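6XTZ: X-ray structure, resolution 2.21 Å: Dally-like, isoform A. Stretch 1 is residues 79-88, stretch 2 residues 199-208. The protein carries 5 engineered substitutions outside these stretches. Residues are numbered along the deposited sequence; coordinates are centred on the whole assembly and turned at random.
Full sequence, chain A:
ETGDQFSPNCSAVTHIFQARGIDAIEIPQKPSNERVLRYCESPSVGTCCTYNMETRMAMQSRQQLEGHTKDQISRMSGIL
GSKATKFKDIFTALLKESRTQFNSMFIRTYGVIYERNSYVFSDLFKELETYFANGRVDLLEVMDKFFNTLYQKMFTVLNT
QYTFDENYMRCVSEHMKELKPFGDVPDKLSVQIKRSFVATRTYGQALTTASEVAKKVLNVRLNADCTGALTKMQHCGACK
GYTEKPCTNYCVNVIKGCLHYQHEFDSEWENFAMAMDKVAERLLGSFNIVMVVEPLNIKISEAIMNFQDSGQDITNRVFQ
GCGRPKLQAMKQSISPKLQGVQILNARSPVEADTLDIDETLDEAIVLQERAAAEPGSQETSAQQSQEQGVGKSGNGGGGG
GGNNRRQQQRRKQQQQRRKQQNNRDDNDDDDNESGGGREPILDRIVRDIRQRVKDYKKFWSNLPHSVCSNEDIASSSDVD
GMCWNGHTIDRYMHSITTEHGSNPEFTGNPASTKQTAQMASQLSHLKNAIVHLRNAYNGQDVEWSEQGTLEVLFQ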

ATOM      1  N   ILE A  79      -4.462   9.412  -4.550  1.00 36.55           N
ATOM      2  CA  ILE A  79      -5.588   8.521  -4.816  1.00 37.88           C
ATOM      3  C   ILE A  79      -5.681   7.443  -3.743  1.00 40.32           C
ATOM      4  O   ILE A  79      -6.743   7.226  -3.149  1.00 44.53           O
ATOM      5  N   LEU A  80      -4.569   6.751  -3.477  1.00 36.13           N
ATOM      6  CA  LEU A  80      -4.582   5.698  -2.465  1.00 35.65           C
ATOM      7  C   LEU A  80      -4.908   6.250  -1.084  1.00 36.73           C
ATOM      8  O   LEU A  80      -5.570   5.575  -0.287  1.00 37.94           O
ATOM      9  N   GLY A  81      -4.456   7.468  -0.783  1.00 35.41           N
ATOM     10  CA  GLY A  81      -4.761   8.056   0.509  1.00 32.87           C
ATOM     11  C   GLY A  81      -6.233   8.383   0.673  1.00 37.16           C
ATOM     12  O   GLY A  81      -6.809   8.172   1.745  1.00 37.92           O
ATOM     13  N   SER A  82      -6.864   8.899  -0.384  1.00 35.00           N
ATOM     14  CA  SER A  82      -8.275   9.258  -0.286  1.00 37.67           C
ATOM     15  C   SER A  82      -9.161   8.018  -0.291  1.00 40.06           C
ATOM     16  O   SER A  82     -10.190   7.981   0.394  1.00 38.42           O
ATOM     17  N   LYS A  83      -8.782   6.993  -1.060  1.00 38.89           N
ATOM     18  CA  LYS A  83      -9.539   5.745  -1.048  1.00 36.28           C
ATOM     19  C   LYS A  83      -9.461   5.061   0.308  1.00 36.79           C
ATOM     20  O   LYS A  83     -10.425   4.415   0.735  1.00 37.00           O
ATOM     21  N   ALA A  84      -8.323   5.182   0.996  1.00 35.19           N
ATOM     22  CA  ALA A  84      -8.225   4.660   2.355  1.00 37.54           C
ATOM     23  C   ALA A  84      -9.143   5.422   3.301  1.00 44.29           C
ATOM     24  O   ALA A  84      -9.755   4.826   4.195  1.00 43.77           O
ATOM     25  N   THR A  85      -9.254   6.740   3.116  1.00 41.71           N
ATOM     26  CA  THR A  85     -10.155   7.530   3.949  1.00 40.24           C
ATOM     27  C   THR A  85     -11.613   7.194   3.659  1.00 38.60           C
ATOM     28  O   THR A  85     -12.434   7.115   4.581  1.00 32.57           O
ATOM     29  N   LYS A  86     -11.953   6.996   2.383  1.00 37.06           N
ATOM     30  CA  LYS A  86     -13.312   6.596   2.037  1.00 35.39           C
ATOM     31  C   LYS A  86     -13.632   5.217   2.598  1.00 38.80           C
ATOM     32  O   LYS A  86     -14.753   4.969   3.055  1.00 42.11           O
ATOM     33  N   PHE A  87     -12.653   4.312   2.583  1.00 45.24           N
ATOM     34  CA  PHE A  87     -12.858   2.972   3.123  1.00 30.56           C
ATOM     35  C   PHE A  87     -13.143   3.020   4.619  1.00 37.24           C
ATOM     36  O   PHE A  87     -14.077   2.373   5.108  1.00 35.76           O
ATOM     37  N   LYS A  88     -12.342   3.786   5.366  1.00 33.21           N
ATOM     38  CA  LYS A  88     -12.543   3.876   6.808  1.00 36.37           C
ATOM     39  C   LYS A  88     -13.879   4.529   7.144  1.00 41.47           C
ATOM     40  O   LYS A  88     -14.592   4.064   8.040  1.00 44.66           O
ATOM     41  N   ALA A 199      -8.768  -8.066   9.577  1.00 41.47           N
ATOM     42  CA  ALA A 199      -8.550  -7.925   8.141  1.00 38.78           C
ATOM     43  C   ALA A 199      -9.096  -6.599   7.624  1.00 42.48           C
ATOM     44  O   ALA A 199      -8.490  -5.973   6.747  1.00 46.00           O
ATOM     45  N   THR A 200     -10.235  -6.152   8.159  1.00 41.11           N
ATOM     46  CA  THR A 200     -10.833  -4.906   7.689  1.00 39.86           C
ATOM     47  C   THR A 200      -9.980  -3.705   8.079  1.00 41.91           C
ATOM     48  O   THR A 200      -9.711  -2.826   7.251  1.00 40.96           O
ATOM     49  N   ARG A 201      -9.545  -3.650   9.339  1.00 41.37           N
ATOM     50  CA  ARG A 201      -8.722  -2.533   9.789  1.00 39.67           C
ATOM     51  C   ARG A 201      -7.370  -2.525   9.088  1.00 38.95           C
ATOM     52  O   ARG A 201      -6.916  -1.481   8.608  1.00 38.57           O
ATOM     53  N   THR A 202      -6.713  -3.687   9.016  1.00 36.20           N
ATOM     54  CA  THR A 202      -5.390  -3.756   8.404  1.00 38.02           C
ATOM     55  C   THR A 202      -5.437  -3.358   6.933  1.00 40.38           C
ATOM     56  O   THR A 202      -4.509  -2.717   6.426  1.00 46.54           O
ATOM     57  N   TYR A 203      -6.515  -3.721   6.237  1.00 37.39           N
ATOM     58  CA  TYR A 203      -6.659  -3.371   4.827  1.00 36.71           C
ATOM     59  C   TYR A 203      -6.597  -1.859   4.632  1.00 41.28           C
ATOM     60  O   TYR A 203      -5.848  -1.357   3.785  1.00 36.07           O
ATOM     61  N   GLY A 204      -7.373  -1.113   5.422  1.00 37.70           N
ATOM     62  CA  GLY A 204      -7.337   0.336   5.331  1.00 35.87           C
ATOM     63  C   GLY A 204      -6.092   0.962   5.918  1.00 40.51           C
ATOM     64  O   GLY A 204      -5.613   1.983   5.412  1.00 43.79           O
ATOM     65  N   GLN A 205      -5.548   0.378   6.986  1.00 35.41           N
ATOM     66  CA  GLN A 205      -4.354   0.952   7.599  1.00 36.61           C
ATOM     67  C   GLN A 205      -3.126   0.756   6.715  1.00 42.30           C
ATOM     68  O   GLN A 205      -2.301   1.668   6.575  1.00 39.81           O
ATOM     69  N   ALA A 206      -2.990  -0.427   6.112  1.00 41.01           N
ATOM     70  CA  ALA A 206      -1.871  -0.670   5.209  1.00 42.95           C
ATOM     71  C   ALA A 206      -1.960   0.215   3.972  1.00 42.13           C
ATOM     72  O   ALA A 206      -0.936   0.682   3.462  1.00 38.09           O
ATOM     73  N   LEU A 207      -3.176   0.455   3.476  1.00 37.70           N
ATOM     74  CA  LEU A 207      -3.333   1.340   2.328  1.00 34.86           C
ATOM     75  C   LEU A 207      -2.943   2.771   2.682  1.00 36.66           C
ATOM     76  O   LEU A 207      -2.364   3.485   1.855  1.00 37.31           O
ATOM     77  N   THR A 208      -3.243   3.202   3.909  1.00 39.18           N
ATOM     78  CA  THR A 208      -2.855   4.539   4.345  1.00 37.86           C
ATOM     79  C   THR A 208      -1.341   4.664   4.449  1.00 36.94           C
ATOM     80  O   THR A 208      -0.754   5.644   3.974  1.00 43.12           O
TER

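Residues 79-88 and 199-208 form a close, nearly antiparallel helix pair, with apolar packing centred on Ala 84, Phe 87, Gly 204 and Leu 207 and a single hydrogen bond across the contact, from Lys 88 to Thr 208. The axes run at 155° and approach to 8.7 Å, closeness that small residues permit: the CA atoms of Ala 84 and Gly 204 lie 5.3 Å apart. Ala 84 points toward the second helix, its CB 3.7 Å from Leu 207 CD2 and 3.3 Å from Thr 208 OG1.

Phe 87 also points inward, with chi1 t and chi2 at 82°, and lays its ring beside the backbone of the partner helix. Phe 87 CE2 is 3.6 Å from Gly 204 N, while the ring edge meets the backbone of Thr 200, Phe 87 CE2 to Thr 200 O being 3.2 Å. The absence of a side chain at Gly 204 leaves room for the ring as placed, since a CB there would point toward the first helix and fall 2.7 Å from Phe 87 CD2, a clash. Tyr 203, chi1 t, directs its ring edge at one face of Phe 87; the planes meet at 65°, and Tyr 203 CD2 lies 3.9 Å from Phe 87 CE1.

Further along, Leu 207 (chi1 t, chi2 p) points into the contact and packs on Leu 80 (m, t), with Leu 207 CD1 3.8 Å from Leu 80 CB.

Lys 88 leaves its helix sideways, but its extended chain (m, then t throughout) brings the amine back to the partner. Lys 88 NZ donates to Thr 208 OG1 at 2.9 Å, and Lys 88 CE lies 3.7 Å from Gly 204 O. Thr 208, chi1 m, in turn donates from OG1 to Gly 204 O within its own helix at 3.1 Å, so its hydroxyl both accepts and donates.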

ATOM      1  CB  ILE A  79      -5.469   7.908  -6.223  1.00 39.91           C
ATOM      2  CG1 ILE A  79      -5.718   8.971  -7.294  1.00 41.29           C
ATOM      3  CG2 ILE A  79      -6.439   6.748  -6.385  1.00 38.72           C
ATOM      4  CD1 ILE A  79      -5.543   8.462  -8.712  1.00 40.89           C
ATOM      5  CB  LEU A  80      -3.238   4.969  -2.439  1.00 31.41           C
ATOM      6  CG  LEU A  80      -2.823   4.265  -3.730  1.00 34.43           C
ATOM      7  CD1 LEU A  80      -1.544   3.471  -3.519  1.00 35.23           C
ATOM      8  CD2 LEU A  80      -3.940   3.365  -4.236  1.00 37.77           C
ATOM      9  CB  SER A  82      -8.661  10.204  -1.421  1.00 41.41           C
ATOM     10  OG  SER A  82      -8.586   9.556  -2.678  1.00 52.77           O
ATOM     11  CB  LYS A  83      -9.036   4.807  -2.145  1.00 37.56           C
ATOM     12  CG  LYS A  83      -9.279   5.310  -3.561  1.00 41.05           C
ATOM     13  CD  LYS A  83     -10.763   5.389  -3.884  1.00 38.13           C
ATOM     14  CE  LYS A  83     -10.977   5.853  -5.316  1.00 42.84           C
ATOM     15  NZ  LYS A  83     -12.418   5.911  -5.687  1.00 48.83           N
ATOM     16  CB  ALA A  84      -6.778   4.722   2.840  1.00 29.35           C
ATOM     17  CB  THR A  85      -9.895   9.022   3.736  1.00 40.17           C
ATOM     18  OG1 THR A  85      -8.568   9.342   4.171  1.00 44.63           O
ATOM     19  CG2 THR A  85     -10.896   9.863   4.518  1.00 40.17           C
ATOM     20  CB  LYS A  86     -13.491   6.614   0.517  1.00 40.71           C
ATOM     21  CG  LYS A  86     -14.892   6.247   0.049  1.00 54.35           C
ATOM     22  CD  LYS A  86     -14.991   6.245  -1.470  1.00 67.55           C
ATOM     23  CE  LYS A  86     -16.393   5.873  -1.934  1.00 73.04           C
ATOM     24  NZ  LYS A  86     -16.498   5.815  -3.420  1.00 74.42           N
ATOM     25  CB  PHE A  87     -11.633   2.107   2.830  1.00 34.03           C
ATOM     26  CG  PHE A  87     -11.645   0.776   3.524  1.00 37.60           C
ATOM     27  CD1 PHE A  87     -12.354  -0.290   2.995  1.00 40.85           C
ATOM     28  CD2 PHE A  87     -10.935   0.587   4.701  1.00 38.62           C
ATOM     29  CE1 PHE A  87     -12.361  -1.516   3.628  1.00 35.38           C
ATOM     30  CE2 PHE A  87     -10.939  -0.639   5.338  1.00 36.89           C
ATOM     31  CZ  PHE A  87     -11.652  -1.690   4.801  1.00 37.56           C
ATOM     32  CB  LYS A  88     -11.396   4.651   7.452  1.00 31.19           C
ATOM     33  CG  LYS A  88     -10.036   3.996   7.296  1.00 35.32           C
ATOM     34  CD  LYS A  88      -8.946   4.897   7.840  1.00 37.98           C
ATOM     35  CE  LYS A  88      -7.565   4.349   7.543  1.00 40.47           C
ATOM     36  NZ  LYS A  88      -6.510   5.297   7.989  1.00 43.98           N
ATOM     37  CB  ALA A 199      -9.187  -9.097   7.394  1.00 33.27           C
ATOM     38  CB  THR A 200     -12.251  -4.761   8.242  1.00 42.47           C
ATOM     39  OG1 THR A 200     -13.025  -5.913   7.884  1.00 42.75           O
ATOM     40  CG2 THR A 200     -12.916  -3.514   7.679  1.00 29.14           C
ATOM     41  CB  ARG A 201      -8.540  -2.588  11.305  1.00 40.76           C
ATOM     42  CG  ARG A 201      -7.405  -1.713  11.802  1.00 47.73           C
ATOM     43  CD  ARG A 201      -7.353  -1.640  13.318  1.00 44.73           C
ATOM     44  NE  ARG A 201      -6.128  -0.987  13.773  1.00 53.65           N
ATOM     45  CZ  ARG A 201      -5.951   0.330  13.821  1.00 48.94           C
ATOM     46  NH1 ARG A 201      -6.923   1.150  13.439  1.00 45.60           N
ATOM     47  NH2 ARG A 201      -4.800   0.829  14.249  1.00 47.28           N
ATOM     48  CB  THR A 202      -4.815  -5.163   8.565  1.00 38.51           C
ATOM     49  OG1 THR A 202      -4.817  -5.523   9.953  1.00 40.45           O
ATOM     50  CG2 THR A 202      -3.389  -5.230   8.033  1.00 32.40           C
ATOM     51  CB  TYR A 203      -7.980  -3.934   4.303  1.00 37.93           C
ATOM     52  CG  TYR A 203      -8.151  -3.916   2.800  1.00 34.25           C
ATOM     53  CD1 TYR A 203      -7.420  -4.771   1.988  1.00 33.28           C
ATOM     54  CD2 TYR A 203      -9.073  -3.069   2.198  1.00 37.30           C
ATOM     55  CE1 TYR A 203      -7.587  -4.768   0.617  1.00 35.83           C
ATOM     56  CE2 TYR A 203      -9.247  -3.058   0.828  1.00 37.01           C
ATOM     57  CZ  TYR A 203      -8.501  -3.910   0.042  1.00 39.02           C
ATOM     58  OH  TYR A 203      -8.670  -3.906  -1.322  1.00 46.97           O
ATOM     59  CB  GLN A 205      -4.115   0.345   8.981  1.00 34.51           C
ATOM     60  CG  GLN A 205      -5.148   0.746  10.019  1.00 47.11           C
ATOM     61  CD  GLN A 205      -5.158   2.235  10.291  1.00 58.01           C
ATOM     62  OE1 GLN A 205      -4.124   2.900  10.211  1.00 62.79           O
ATOM     63  NE2 GLN A 205      -6.331   2.770  10.607  1.00 59.02           N
ATOM     64  CB  ALA A 206      -1.819  -2.147   4.814  1.00 27.24           C
ATOM     65  CB  LEU A 207      -4.771   1.283   1.811  1.00 31.05           C
ATOM     66  CG  LEU A 207      -5.086   2.184   0.612  1.00 36.76           C
ATOM     67  CD1 LEU A 207      -4.212   1.825  -0.583  1.00 33.76           C
ATOM     68  CD2 LEU A 207      -6.558   2.104   0.247  1.00 32.26           C
ATOM     69  CB  THR A 208      -3.512   4.871   5.689  1.00 41.09           C
ATOM     70  OG1 THR A 208      -4.930   4.977   5.520  1.00 42.61           O
ATOM     71  CG2 THR A 208      -2.972   6.185   6.238  1.00 44.97           C
TER